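Local coordinates for protein putative aldo/keto reductase (Salmonella enterica subsp. enterica serovar Typhimurium, PDB 4R9O) that probably works as an NADP-dependent oxidoreductase of the aldo/keto reductase family, built on a TIM barrel, at residues Q13-S18 with V155-V160; F20-W25 with E42-L47; H76-L81 with Y124-L129; S244-V249 with I269-A274. One frame throughout, in Å; residues are numbered along the deposited sequence.

Contact 1. Residues Q13-S18 with V155-V160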
loop_
_atom_site.group_PDB
_atom_site.type_symbol
_atom_site.label_atom_id
_atom_site.label_comp_id
_atom_site.label_asym_id
_atom_site.label_seq_id
_atom_site.Cartn_x
_atom_site.Cartn_y
_atom_site.Cartn_z
ATOM N N GLN C 13 33.380 -7.323 21.183
ATOM C CA GLN C 13 33.284 -7.697 22.601
ATOM C C GLN C 13 32.259 -8.813 22.841
ATOM O O GLN C 13 31.989 -9.177 23.988
ATOM C CB GLN C 13 32.927 -6.488 23.477
ATOM C CG GLN C 13 33.580 -5.169 23.080
ATOM C CD GLN C 13 32.562 -4.045 22.956
ATOM O OE1 GLN C 13 31.845 -3.731 23.910
ATOM N NE2 GLN C 13 32.484 -3.445 21.774
ATOM N N GLY C 14 31.699 -9.357 21.763
ATOM C CA GLY C 14 30.618 -10.322 21.862
ATOM C C GLY C 14 31.089 -11.743 22.096
ATOM O O GLY C 14 32.282 -12.031 22.025
ATOM N N PRO C 15 30.145 -12.649 22.375
ATOM C CA PRO C 15 30.508 -14.045 22.598
ATOM C C PRO C 15 30.890 -14.744 21.297
ATOM O O PRO C 15 30.656 -14.230 20.199
ATOM C CB PRO C 15 29.229 -14.646 23.180
ATOM C CG PRO C 15 28.142 -13.839 22.541
ATOM C CD PRO C 15 28.688 -12.435 22.453
ATOM N N GLU C 16 31.465 -15.927 21.438
ATOM C CA GLU C 16 31.769 -16.770 20.301
ATOM C C GLU C 16 30.688 -17.837 20.182
ATOM O O GLU C 16 30.488 -18.635 21.106
ATOM C CB GLU C 16 33.151 -17.393 20.464
ATOM C CG GLU C 16 33.626 -18.213 19.287
ATOM C CD GLU C 16 35.048 -18.709 19.480
ATOM O OE1 GLU C 16 35.225 -19.889 19.860
ATOM O OE2 GLU C 16 35.988 -17.912 19.261
ATOM N N PHE C 17 29.982 -17.827 19.052
ATOM C CA PHE C 17 28.913 -18.790 18.789
ATOM C C PHE C 17 29.286 -19.765 17.679
ATOM O O PHE C 17 30.260 -19.564 16.950
ATOM C CB PHE C 17 27.613 -18.074 18.399
ATOM C CG PHE C 17 26.880 -17.445 19.555
ATOM C CD1 PHE C 17 27.303 -17.638 20.859
ATOM C CD2 PHE C 17 25.754 -16.663 19.329
ATOM C CE1 PHE C 17 26.630 -17.056 21.919
ATOM C CE2 PHE C 17 25.068 -16.079 20.392
ATOM C CZ PHE C 17 25.507 -16.280 21.686
ATOM N N SER C 18 28.513 -20.834 17.547
ATOM C CA SER C 18 28.624 -21.645 16.342
ATOM C C SER C 18 27.830 -20.919 15.245
ATOM O O SER C 18 26.816 -20.296 15.528
ATOM C CB SER C 18 28.120 -23.075 16.582
ATOM O OG SER C 18 26.769 -23.085 17.005
ATOM N N VAL C 155 23.781 -13.102 33.593
ATOM C CA VAL C 155 23.741 -13.000 32.144
ATOM C C VAL C 155 25.012 -12.346 31.593
ATOM O O VAL C 155 25.415 -11.264 32.043
ATOM C CB VAL C 155 22.512 -12.195 31.675
ATOM C CG1 VAL C 155 22.518 -12.064 30.162
ATOM C CG2 VAL C 155 21.231 -12.863 32.155
ATOM N N ARG C 156 25.626 -12.998 30.610
ATOM C CA ARG C 156 26.908 -12.556 30.073
ATOM C C ARG C 156 26.817 -11.494 28.963
ATOM O O ARG C 156 27.660 -10.601 28.893
ATOM C CB ARG C 156 27.688 -13.761 29.560
ATOM C CG ARG C 156 28.144 -14.677 30.697
ATOM C CD ARG C 156 29.085 -15.787 30.246
ATOM N NE ARG C 156 29.523 -16.569 31.404
ATOM C CZ ARG C 156 30.310 -17.641 31.355
ATOM N NH1 ARG C 156 30.631 -18.268 32.479
ATOM N NH2 ARG C 156 30.774 -18.089 30.193
ATOM N N HIS C 157 25.825 -11.612 28.085
ATOM C CA HIS C 157 25.678 -10.695 26.950
ATOM C C HIS C 157 24.205 -10.445 26.689
ATOM O O HIS C 157 23.351 -11.185 27.170
ATOM C CB HIS C 157 26.340 -11.261 25.692
ATOM C CG HIS C 157 27.776 -11.654 25.888
ATOM N ND1 HIS C 157 28.812 -10.762 25.747
ATOM C CD2 HIS C 157 28.336 -12.840 26.228
ATOM C CE1 HIS C 157 29.960 -11.382 25.982
ATOM N NE2 HIS C 157 29.695 -12.641 26.281
ATOM N N PHE C 158 23.916 -9.419 25.899
ATOM C CA PHE C 158 22.546 -8.968 25.691
ATOM C C PHE C 158 22.307 -8.616 24.229
ATOM O O PHE C 158 23.218 -8.179 23.532
ATOM C CB PHE C 158 22.232 -7.755 26.582
ATOM C CG PHE C 158 22.415 -8.024 28.055
ATOM C CD1 PHE C 158 21.384 -8.537 28.811
ATOM C CD2 PHE C 158 23.627 -7.753 28.680
ATOM C CE1 PHE C 158 21.548 -8.796 30.168
ATOM C CE2 PHE C 158 23.803 -8.003 30.034
ATOM C CZ PHE C 158 22.761 -8.536 30.779
ATOM N N GLY C 159 21.070 -8.802 23.778
ATOM C CA GLY C 159 20.710 -8.463 22.418
ATOM C C GLY C 159 19.223 -8.246 22.309
ATOM O O GLY C 159 18.519 -8.197 23.316
ATOM N N VAL C 160 18.749 -8.119 21.078
ATOM C CA VAL C 160 17.337 -7.920 20.803
ATOM C C VAL C 160 16.901 -8.814 19.661
ATOM O O VAL C 160 17.729 -9.496 19.034
ATOM C CB VAL C 160 17.019 -6.454 20.429
ATOM C CG1 VAL C 160 17.377 -5.523 21.572
ATOM C CG2 VAL C 160 17.765 -6.066 19.142
#

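Contact 2. Residues F20-W25 with E42-L47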
loop_
_atom_site.group_PDB
_atom_site.type_symbol
_atom_site.label_atom_id
_atom_site.label_comp_id
_atom_site.label_asym_id
_atom_site.label_seq_id
_atom_site.Cartn_x
_atom_site.Cartn_y
_atom_site.Cartn_z
ATOM N N PHE C 20 25.966 -21.990 12.935
ATOM C CA PHE C 20 24.594 -22.482 12.908
ATOM C C PHE C 20 24.083 -22.649 14.340
ATOM O O PHE C 20 24.809 -23.092 15.222
ATOM C CB PHE C 20 24.497 -23.803 12.139
ATOM C CG PHE C 20 24.465 -23.638 10.644
ATOM C CD1 PHE C 20 23.258 -23.548 9.971
ATOM C CD2 PHE C 20 25.638 -23.591 9.911
ATOM C CE1 PHE C 20 23.220 -23.395 8.589
ATOM C CE2 PHE C 20 25.611 -23.451 8.528
ATOM C CZ PHE C 20 24.397 -23.353 7.867
ATOM N N VAL C 21 22.824 -22.284 14.558
ATOM C CA VAL C 21 22.220 -22.295 15.889
ATOM C C VAL C 21 21.067 -23.290 15.969
ATOM O O VAL C 21 20.182 -23.293 15.109
ATOM C CB VAL C 21 21.716 -20.880 16.260
ATOM C CG1 VAL C 21 20.942 -20.895 17.583
ATOM C CG2 VAL C 21 22.889 -19.906 16.325
ATOM N N MET C 22 21.068 -24.155 16.983
ATOM C CA MET C 22 19.932 -25.063 17.167
ATOM C C MET C 22 18.807 -24.362 17.925
ATOM O O MET C 22 18.979 -23.977 19.081
ATOM C CB MET C 22 20.351 -26.337 17.910
ATOM C CG MET C 22 19.249 -27.391 17.962
ATOM S SD MET C 22 18.830 -28.022 16.319
ATOM C CE MET C 22 17.043 -28.050 16.402
ATOM N N GLY C 23 17.660 -24.199 17.272
ATOM C CA GLY C 23 16.504 -23.546 17.880
ATOM C C GLY C 23 15.534 -24.549 18.502
ATOM O O GLY C 23 15.226 -25.584 17.910
ATOM N N TYR C 24 15.041 -24.239 19.697
ATOM C CA TYR C 24 14.219 -25.186 20.435
ATOM C C TYR C 24 12.768 -24.735 20.634
ATOM O O TYR C 24 12.079 -25.230 21.526
ATOM C CB TYR C 24 14.877 -25.482 21.790
ATOM C CG TYR C 24 16.007 -26.485 21.673
ATOM C CD1 TYR C 24 15.741 -27.853 21.631
ATOM C CD2 TYR C 24 17.335 -26.073 21.584
ATOM C CE1 TYR C 24 16.761 -28.782 21.509
ATOM C CE2 TYR C 24 18.371 -27.004 21.461
ATOM C CZ TYR C 24 18.078 -28.355 21.427
ATOM O OH TYR C 24 19.088 -29.291 21.317
ATOM N N TRP C 25 12.283 -23.838 19.778
ATOM C CA TRP C 25 10.921 -23.348 19.944
ATOM C C TRP C 25 9.872 -24.429 19.682
ATOM O O TRP C 25 8.766 -24.336 20.206
ATOM C CB TRP C 25 10.676 -22.116 19.053
ATOM C CG TRP C 25 10.267 -22.371 17.627
ATOM C CD1 TRP C 25 8.991 -22.378 17.125
ATOM C CD2 TRP C 25 11.134 -22.622 16.516
ATOM N NE1 TRP C 25 9.014 -22.631 15.772
ATOM C CE2 TRP C 25 10.317 -22.781 15.373
ATOM C CE3 TRP C 25 12.520 -22.725 16.373
ATOM C CZ2 TRP C 25 10.843 -23.044 14.107
ATOM C CZ3 TRP C 25 13.042 -22.981 15.112
ATOM C CH2 TRP C 25 12.202 -23.136 13.993
ATOM N N GLU C 42 23.800 -33.997 22.401
ATOM C CA GLU C 42 25.127 -34.569 22.192
ATOM C C GLU C 42 25.446 -34.738 20.713
ATOM O O GLU C 42 26.593 -34.587 20.302
ATOM C CB GLU C 42 25.248 -35.924 22.907
ATOM C CG GLU C 42 25.317 -35.808 24.411
ATOM C CD GLU C 42 25.434 -37.153 25.089
ATOM O OE1 GLU C 42 25.146 -38.175 24.433
ATOM O OE2 GLU C 42 25.812 -37.183 26.279
ATOM N N GLU C 43 24.432 -35.053 19.911
ATOM C CA GLU C 43 24.647 -35.285 18.486
ATOM C C GLU C 43 24.907 -33.988 17.714
ATOM O O GLU C 43 25.732 -33.973 16.797
ATOM C CB GLU C 43 23.461 -36.042 17.876
ATOM C CG GLU C 43 23.638 -37.568 17.944
ATOM C CD GLU C 43 22.372 -38.348 17.623
ATOM O OE1 GLU C 43 21.278 -37.752 17.646
ATOM O OE2 GLU C 43 22.474 -39.565 17.354
ATOM N N HIS C 44 24.228 -32.895 18.059
ATOM C CA HIS C 44 24.498 -31.678 17.303
ATOM C C HIS C 44 25.759 -31.011 17.860
ATOM O O HIS C 44 26.482 -30.327 17.131
ATOM C CB HIS C 44 23.267 -30.733 17.251
ATOM C CG HIS C 44 22.913 -30.025 18.530
ATOM N ND1 HIS C 44 23.757 -29.138 19.163
ATOM C CD2 HIS C 44 21.752 -30.000 19.231
ATOM C CE1 HIS C 44 23.149 -28.633 20.223
ATOM N NE2 HIS C 44 21.928 -29.135 20.283
ATOM N N LEU C 45 26.045 -31.268 19.129
ATOM C CA LEU C 45 27.295 -30.850 19.761
ATOM C C LEU C 45 28.496 -31.431 19.015
ATOM O O LEU C 45 29.463 -30.727 18.724
ATOM C CB LEU C 45 27.304 -31.298 21.223
ATOM C CG LEU C 45 27.762 -30.376 22.357
ATOM C CD1 LEU C 45 27.447 -28.931 22.075
ATOM C CD2 LEU C 45 27.099 -30.806 23.662
ATOM N N ASP C 46 28.411 -32.727 18.708
ATOM C CA ASP C 46 29.430 -33.446 17.950
ATOM C C ASP C 46 29.668 -32.856 16.572
ATOM O O ASP C 46 30.779 -32.906 16.052
ATOM C CB ASP C 46 29.036 -34.914 17.797
ATOM C CG ASP C 46 29.429 -35.750 18.991
ATOM O OD1 ASP C 46 30.488 -35.460 19.590
ATOM O OD2 ASP C 46 28.684 -36.700 19.325
ATOM N N LEU C 47 28.614 -32.314 15.972
ATOM C CA LEU C 47 28.724 -31.698 14.656
ATOM C C LEU C 47 29.241 -30.261 14.746
ATOM O O LEU C 47 29.511 -29.635 13.723
ATOM C CB LEU C 47 27.373 -31.725 13.939
ATOM C CG LEU C 47 26.721 -33.103 13.800
ATOM C CD1 LEU C 47 25.422 -33.021 13.006
ATOM C CD2 LEU C 47 27.687 -34.109 13.183
#

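Contact 3. Residues H76-L81 with Y124-L129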
loop_
_atom_site.group_PDB
_atom_site.type_symbol
_atom_site.label_atom_id
_atom_site.label_comp_id
_atom_site.label_asym_id
_atom_site.label_seq_id
_atom_site.Cartn_x
_atom_site.Cartn_y
_atom_site.Cartn_z
ATOM N N HIS C 76 27.441 -32.061 32.450
ATOM C CA HIS C 76 28.684 -31.716 31.771
ATOM C C HIS C 76 28.416 -30.963 30.465
ATOM O O HIS C 76 29.299 -30.278 29.949
ATOM C CB HIS C 76 29.509 -32.976 31.494
ATOM C CG HIS C 76 28.828 -33.951 30.584
ATOM N ND1 HIS C 76 27.788 -34.756 30.998
ATOM C CD2 HIS C 76 29.037 -34.249 29.279
ATOM C CE1 HIS C 76 27.383 -35.503 29.986
ATOM N NE2 HIS C 76 28.126 -35.218 28.934
ATOM N N LEU C 77 27.200 -31.090 29.939
ATOM C CA LEU C 77 26.842 -30.475 28.664
ATOM C C LEU C 77 26.789 -28.953 28.750
ATOM O O LEU C 77 27.091 -28.261 27.779
ATOM C CB LEU C 77 25.488 -30.985 28.170
ATOM C CG LEU C 77 25.321 -32.469 27.859
ATOM C CD1 LEU C 77 24.018 -32.681 27.098
ATOM C CD2 LEU C 77 26.511 -33.008 27.084
ATOM N N ARG C 78 26.382 -28.453 29.915
ATOM C CA ARG C 78 26.167 -27.027 30.147
ATOM C C ARG C 78 27.329 -26.150 29.686
ATOM O O ARG C 78 27.133 -25.170 28.963
ATOM C CB ARG C 78 25.907 -26.790 31.639
ATOM C CG ARG C 78 25.730 -25.330 32.033
ATOM C CD ARG C 78 24.599 -24.696 31.274
ATOM N NE ARG C 78 25.086 -23.955 30.123
ATOM C CZ ARG C 78 25.246 -22.638 30.087
ATOM N NH1 ARG C 78 25.703 -22.064 28.990
ATOM N NH2 ARG C 78 24.942 -21.900 31.144
ATOM N N GLU C 79 28.535 -26.511 30.111
ATOM C CA GLU C 79 29.736 -25.754 29.791
ATOM C C GLU C 79 30.044 -25.769 28.300
ATOM O O GLU C 79 30.772 -24.917 27.803
ATOM C CB GLU C 79 30.930 -26.315 30.553
ATOM C CG GLU C 79 30.709 -26.477 32.039
ATOM C CD GLU C 79 31.649 -27.515 32.639
ATOM O OE1 GLU C 79 31.723 -28.636 32.089
ATOM O OE2 GLU C 79 32.322 -27.207 33.648
ATOM N N LYS C 80 29.488 -26.745 27.592
ATOM C CA LYS C 80 29.792 -26.923 26.180
ATOM C C LYS C 80 28.841 -26.125 25.288
ATOM O O LYS C 80 29.037 -26.043 24.076
ATOM C CB LYS C 80 29.732 -28.409 25.806
ATOM C CG LYS C 80 30.651 -29.306 26.625
ATOM C CD LYS C 80 30.603 -30.740 26.107
ATOM C CE LYS C 80 31.525 -31.675 26.894
ATOM N NZ LYS C 80 31.057 -31.902 28.291
ATOM N N LEU C 81 27.815 -25.539 25.896
ATOM C CA LEU C 81 26.791 -24.817 25.152
ATOM C C LEU C 81 26.854 -23.311 25.380
ATOM O O LEU C 81 27.288 -22.845 26.434
ATOM C CB LEU C 81 25.397 -25.309 25.542
ATOM C CG LEU C 81 25.056 -26.798 25.417
ATOM C CD1 LEU C 81 23.914 -27.172 26.364
ATOM C CD2 LEU C 81 24.689 -27.114 23.980
ATOM N N TYR C 124 23.908 -19.405 34.884
ATOM C CA TYR C 124 24.122 -18.249 34.011
ATOM C C TYR C 124 23.575 -18.483 32.608
ATOM O O TYR C 124 23.491 -19.624 32.142
ATOM C CB TYR C 124 25.612 -17.887 33.935
ATOM C CG TYR C 124 26.427 -18.801 33.042
ATOM C CD1 TYR C 124 26.703 -18.457 31.722
ATOM C CD2 TYR C 124 26.911 -20.015 33.518
ATOM C CE1 TYR C 124 27.442 -19.302 30.904
ATOM C CE2 TYR C 124 27.646 -20.858 32.713
ATOM C CZ TYR C 124 27.911 -20.499 31.408
ATOM O OH TYR C 124 28.645 -21.347 30.610
ATOM N N LEU C 125 23.197 -17.385 31.955
ATOM C CA LEU C 125 22.805 -17.384 30.552
ATOM C C LEU C 125 23.903 -16.703 29.765
ATOM O O LEU C 125 24.479 -15.722 30.234
ATOM C CB LEU C 125 21.475 -16.648 30.327
ATOM C CG LEU C 125 20.271 -16.977 31.216
ATOM C CD1 LEU C 125 19.168 -15.935 31.017
ATOM C CD2 LEU C 125 19.730 -18.379 30.963
ATOM N N ASP C 126 24.189 -17.213 28.572
ATOM C CA ASP C 126 25.201 -16.610 27.716
ATOM C C ASP C 126 24.679 -15.335 27.087
ATOM O O ASP C 126 25.408 -14.360 26.966
ATOM C CB ASP C 126 25.656 -17.587 26.638
ATOM C CG ASP C 126 26.367 -18.802 27.227
ATOM O OD1 ASP C 126 27.605 -18.755 27.370
ATOM O OD2 ASP C 126 25.682 -19.792 27.554
ATOM N N MET C 127 23.412 -15.343 26.693
ATOM C CA MET C 127 22.791 -14.143 26.159
ATOM C C MET C 127 21.287 -14.076 26.436
ATOM O O MET C 127 20.578 -15.076 26.364
ATOM C CB MET C 127 23.064 -14.033 24.645
ATOM C CG MET C 127 22.479 -12.772 23.998
ATOM S SD MET C 127 23.245 -12.352 22.407
ATOM C CE MET C 127 22.675 -13.692 21.362
ATOM N N LEU C 128 20.814 -12.877 26.768
ATOM C CA LEU C 128 19.389 -12.629 26.954
ATOM C C LEU C 128 18.912 -11.588 25.940
ATOM O O LEU C 128 19.548 -10.541 25.769
ATOM C CB LEU C 128 19.105 -12.160 28.383
ATOM C CG LEU C 128 17.646 -11.844 28.741
ATOM C CD1 LEU C 128 16.762 -13.099 28.756
ATOM C CD2 LEU C 128 17.566 -11.127 30.069
ATOM N N LEU C 129 17.801 -11.883 25.269
ATOM C CA LEU C 129 17.247 -10.985 24.258
ATOM C C LEU C 129 15.895 -10.390 24.675
ATOM O O LEU C 129 15.107 -11.040 25.349
ATOM C CB LEU C 129 17.068 -11.722 22.927
ATOM C CG LEU C 129 18.208 -12.533 22.308
ATOM C CD1 LEU C 129 17.751 -13.105 20.961
ATOM C CD2 LEU C 129 19.473 -11.692 22.152
HETATM O O HOH W 1 28.809 -20.857 28.010
#

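Contact 4. Residues S244-V249 with I269-A274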
loop_
_atom_site.group_PDB
_atom_site.type_symbol
_atom_site.label_atom_id
_atom_site.label_comp_id
_atom_site.label_asym_id
_atom_site.label_seq_id
_atom_site.Cartn_x
_atom_site.Cartn_y
_atom_site.Cartn_z
ATOM N N SER C 244 20.160 -31.506 -1.148
ATOM C CA SER C 244 18.787 -31.101 -0.877
ATOM C C SER C 244 18.616 -29.605 -1.087
ATOM O O SER C 244 19.601 -28.876 -1.210
ATOM C CB SER C 244 18.401 -31.474 0.550
ATOM O OG SER C 244 19.176 -30.737 1.480
ATOM N N ILE C 245 17.375 -29.136 -1.123
ATOM C CA ILE C 245 17.149 -27.713 -1.339
ATOM C C ILE C 245 17.364 -26.900 -0.065
ATOM O O ILE C 245 17.643 -25.709 -0.142
ATOM C CB ILE C 245 15.738 -27.432 -1.897
ATOM C CG1 ILE C 245 14.662 -27.828 -0.890
ATOM C CG2 ILE C 245 15.533 -28.161 -3.216
ATOM C CD1 ILE C 245 13.263 -27.466 -1.329
ATOM N N GLU C 246 17.243 -27.534 1.102
ATOM C CA GLU C 246 17.510 -26.842 2.366
ATOM C C GLU C 246 18.920 -26.286 2.363
ATOM O O GLU C 246 19.164 -25.184 2.840
ATOM C CB GLU C 246 17.343 -27.771 3.577
ATOM C CG GLU C 246 15.949 -28.321 3.787
ATOM C CD GLU C 246 15.774 -29.700 3.173
ATOM O OE1 GLU C 246 16.129 -29.876 1.987
ATOM O OE2 GLU C 246 15.285 -30.607 3.881
ATOM N N GLN C 247 19.852 -27.075 1.833
ATOM C CA GLN C 247 21.237 -26.638 1.708
ATOM C C GLN C 247 21.367 -25.384 0.874
ATOM O O GLN C 247 22.155 -24.500 1.191
ATOM C CB GLN C 247 22.086 -27.736 1.088
ATOM C CG GLN C 247 22.446 -28.783 2.063
ATOM C CD GLN C 247 22.992 -30.015 1.404
ATOM O OE1 GLN C 247 22.771 -31.127 1.877
ATOM N NE2 GLN C 247 23.712 -29.829 0.299
ATOM N N VAL C 248 20.609 -25.334 -0.213
ATOM C CA VAL C 248 20.657 -24.192 -1.116
ATOM C C VAL C 248 20.125 -22.944 -0.406
ATOM O O VAL C 248 20.758 -21.898 -0.437
ATOM C CB VAL C 248 19.857 -24.464 -2.408
ATOM C CG1 VAL C 248 19.906 -23.250 -3.344
ATOM C CG2 VAL C 248 20.404 -25.710 -3.108
ATOM N N VAL C 249 18.981 -23.069 0.259
ATOM C CA VAL C 249 18.401 -21.943 0.997
ATOM C C VAL C 249 19.344 -21.441 2.097
ATOM O O VAL C 249 19.554 -20.241 2.231
ATOM C CB VAL C 249 17.049 -22.318 1.627
ATOM C CG1 VAL C 249 16.539 -21.188 2.525
ATOM C CG2 VAL C 249 16.035 -22.662 0.541
ATOM N N ILE C 269 18.178 -35.125 13.620
ATOM C CA ILE C 269 19.613 -34.894 13.484
ATOM C C ILE C 269 20.062 -35.092 12.039
ATOM O O ILE C 269 21.047 -34.500 11.601
ATOM C CB ILE C 269 20.428 -35.806 14.431
ATOM C CG1 ILE C 269 21.825 -35.220 14.645
ATOM C CG2 ILE C 269 20.467 -37.247 13.922
ATOM C CD1 ILE C 269 21.808 -33.774 15.124
ATOM N N GLU C 270 19.314 -35.904 11.302
ATOM C CA GLU C 270 19.517 -36.067 9.868
ATOM C C GLU C 270 19.439 -34.722 9.149
ATOM O O GLU C 270 20.292 -34.401 8.323
ATOM C CB GLU C 270 18.476 -37.040 9.305
ATOM C CG GLU C 270 17.075 -36.809 9.868
ATOM C CD GLU C 270 16.293 -38.094 10.074
ATOM O OE1 GLU C 270 15.499 -38.462 9.182
ATOM O OE2 GLU C 270 16.474 -38.737 11.132
ATOM N N ARG C 271 18.418 -33.935 9.481
ATOM C CA ARG C 271 18.180 -32.653 8.822
ATOM C C ARG C 271 19.138 -31.559 9.292
ATOM O O ARG C 271 19.486 -30.663 8.520
ATOM C CB ARG C 271 16.734 -32.205 9.039
ATOM C CG ARG C 271 15.726 -32.894 8.128
ATOM C CD ARG C 271 14.330 -32.309 8.312
ATOM N NE ARG C 271 14.315 -30.854 8.149
ATOM C CZ ARG C 271 13.931 -30.218 7.044
ATOM N NH1 ARG C 271 13.507 -30.902 5.986
ATOM N NH2 ARG C 271 13.959 -28.892 7.000
ATOM N N VAL C 272 19.539 -31.613 10.556
ATOM C CA VAL C 272 20.597 -30.743 11.062
ATOM C C VAL C 272 21.896 -30.953 10.285
ATOM O O VAL C 272 22.544 -29.995 9.876
ATOM C CB VAL C 272 20.883 -30.991 12.559
ATOM C CG1 VAL C 272 22.139 -30.233 13.002
ATOM C CG2 VAL C 272 19.680 -30.623 13.409
ATOM N N ARG C 273 22.273 -32.216 10.095
ATOM C CA ARG C 273 23.479 -32.565 9.348
ATOM C C ARG C 273 23.402 -32.017 7.931
ATOM O O ARG C 273 24.375 -31.469 7.408
ATOM C CB ARG C 273 23.671 -34.083 9.324
ATOM C CG ARG C 273 24.948 -34.552 8.654
ATOM C CD ARG C 273 25.114 -36.062 8.777
ATOM N NE ARG C 273 25.101 -36.506 10.169
ATOM C CZ ARG C 273 24.246 -37.393 10.672
ATOM N NH1 ARG C 273 23.326 -37.951 9.897
ATOM N NH2 ARG C 273 24.317 -37.728 11.953
ATOM N N ALA C 274 22.227 -32.143 7.324
ATOM C CA ALA C 274 22.009 -31.656 5.967
ATOM C C ALA C 274 22.006 -30.136 5.911
ATOM O O ALA C 274 22.117 -29.554 4.846
ATOM C CB ALA C 274 20.703 -32.206 5.406
#

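Contact 1. Residues Q13-S18 with V155-V160
H157, near the start of strand 155-161, carries the whole contact from its side, with P15 CD over one face of its imidazole. The chain reaches it through V155, which is buried on L125 and L128 of the neighbouring strand 125-130 and on L149 of helix 139-151. At R156 the backbone bends sharply, and the guanidinium leaves toward the ring of Y124, with which it makes a cation-pi contact. H157 then aims its side chain at the 13-18 segment. CG stands beside the backbone N (chi1 -54°), which sends the ring toward P15, and chi2 (-87°) turns its face to the proline. P15 CD sits 3.6 Å from the centroid of the H157 ring and only 9° off its normal, a CH-pi contact in which P15 CB also comes within 3.7 Å of H157 CD2. The proline and the histidine run side by side with opposite headings. In aldo/keto reductases an N-terminal beta hairpin closes the bottom of the barrel. Here strand 7-9 pairs antiparallel with strand 16-23, and P15 belongs to the turn between them, so this contact joins the hairpin to the barrel wall. The carbonyl O of Q13 approaches H157 CE1 obliquely, but Q13 is poorly ordered and that contact is doubtful. F158, next along, turns to the barrel's outer side, where its ring stacks with F146 and meets F177.

Contact 2. Residues F20-W25 with E42-L47
M22, in the first strand of the barrel, meets H44 of the following helix over the face of its imidazole. M22 CB lies 4.2 Å from the centroid of the H44 ring, 17° off the normal and displaced toward the rim, a CH-pi contact. M22 CG comes to 3.8 Å from H44 CD2. Beyond CG the methionine bends, leading SD off to an oblique position 5.2 Å from the H44 ring centroid and on toward V272. Strand 16-23, helix 34-46 and strand 51-53 form a right-handed beta-alpha-beta unit of the TIM barrel, and this contact joins its first strand to its helix. Past G23 the strand gives way to Y24, whose phenol reaches across from the opposite direction. Y24 OH lies in the plane of the H44 ring, at its edge, hydrogen-bonded to NE2 at 3.0 Å. With chi1 near 72°, H44 CG is wedged between backbone N and carbonyl carbon, and this puts the ring where it can meet both partners. F67 meets the Y24 ring edge-to-face, and Y58, the probable proton donor, is about 6 Å away between side chains. H44 ND1 is hydrogen-bonded to the carbonyl O of V49, so both imidazole nitrogens are satisfied in a buried setting. ND1 is probably protonated, since that carbonyl can only accept, and the two bonds together fix the rotation of the ring.

Contact 3. Residues H76-L81 with Y124-L129
D126 OD2 is gripped by R78 NH1 at 2.7 Å, a salt bridge, and by the backbone N of I83. The arginine comes in on the syn lone pair of OD2, with the guanidinium and carboxylate planes nearly perpendicular. Three residues on from the arginine, L81 O accepts a second bond from R78 NH1, which approaches from above the carbonyl plane. R78 NH2 makes a weak bond of 2.9 Å to Y124 O, and T122 OG1 is its further partner. R78 NH2 also lies over one face of the Y124 ring, 3.3 Å from Y124 CZ, the planes 33° apart, in an off-centre cation-pi contact. Bent at chi2 (58°) and chi3 (-98°), the R78 chain brings NH1 to D126 and NH2 to Y124. A water accepts from Y124 OH at 2.7 Å and donates to L81 O; its link to D126 OD1 is unusually short and less certain. The 76-81 loop, which leads from helix 63-73 into strand 82-90, is thus clamped to the start of the next parallel strand, 125-130, while L77 and L81 pack on helix 34-46.

Contact 4. Residues S244-V249 with I269-A274
E246 and R271 pair across two outer helices of the TIM barrel, 245-254 and 269-276, which flank strand 261-264 in the chain. E246 OE2 is 2.8 Å from R271 NH1, a salt bridge made obliquely to the guanidinium. E246 and R271 run nearly perpendicular, their flat ends turned 41° from each other. One residue on from E246 the helices come close at Q247 and A274, whose CA atoms are 6.6 Å apart, and Q247 CG lies against A274 O. At the start of the first helix, S244 OG stands 4.5 Å from A274 CB. Farther out, R271 rests on L215 and S266, both probable NADP-binding residues, and E246 touches F221 of the same predicted site. The ion pair is set by two bends: one at chi2 (95°) turns the carboxylate of E246 toward the arginine, and R271 bends at chi3 to meet it, which leaves E246 CG 3.8 Å from R271 NH2.

Overall arrangement
Contacts 2 and 3 are buried, whereas contacts 1 and 4 lie nearer the surface. Strand 16-23 serves both contact 1, at its beginning, and contact 2, at its end. Contacts 1 and 3 meet through the paired strands 155-161 and 125-130, with R156 N probably bonded to L125 O. Contact 2 touches contact 3 where L45 packs on L81, and contact 4 where E43 and H44 pack on I269, while contacts 1 and 4 lie on opposite sides of the chain's centre. Chemistry follows place: a CH-pi contact at the hairpin in contact 1, a hydroxyl-imidazole hydrogen bond inside in contact 2, a buried hydrated ion pair in contact 3, and an outer salt bridge between helices in contact 4.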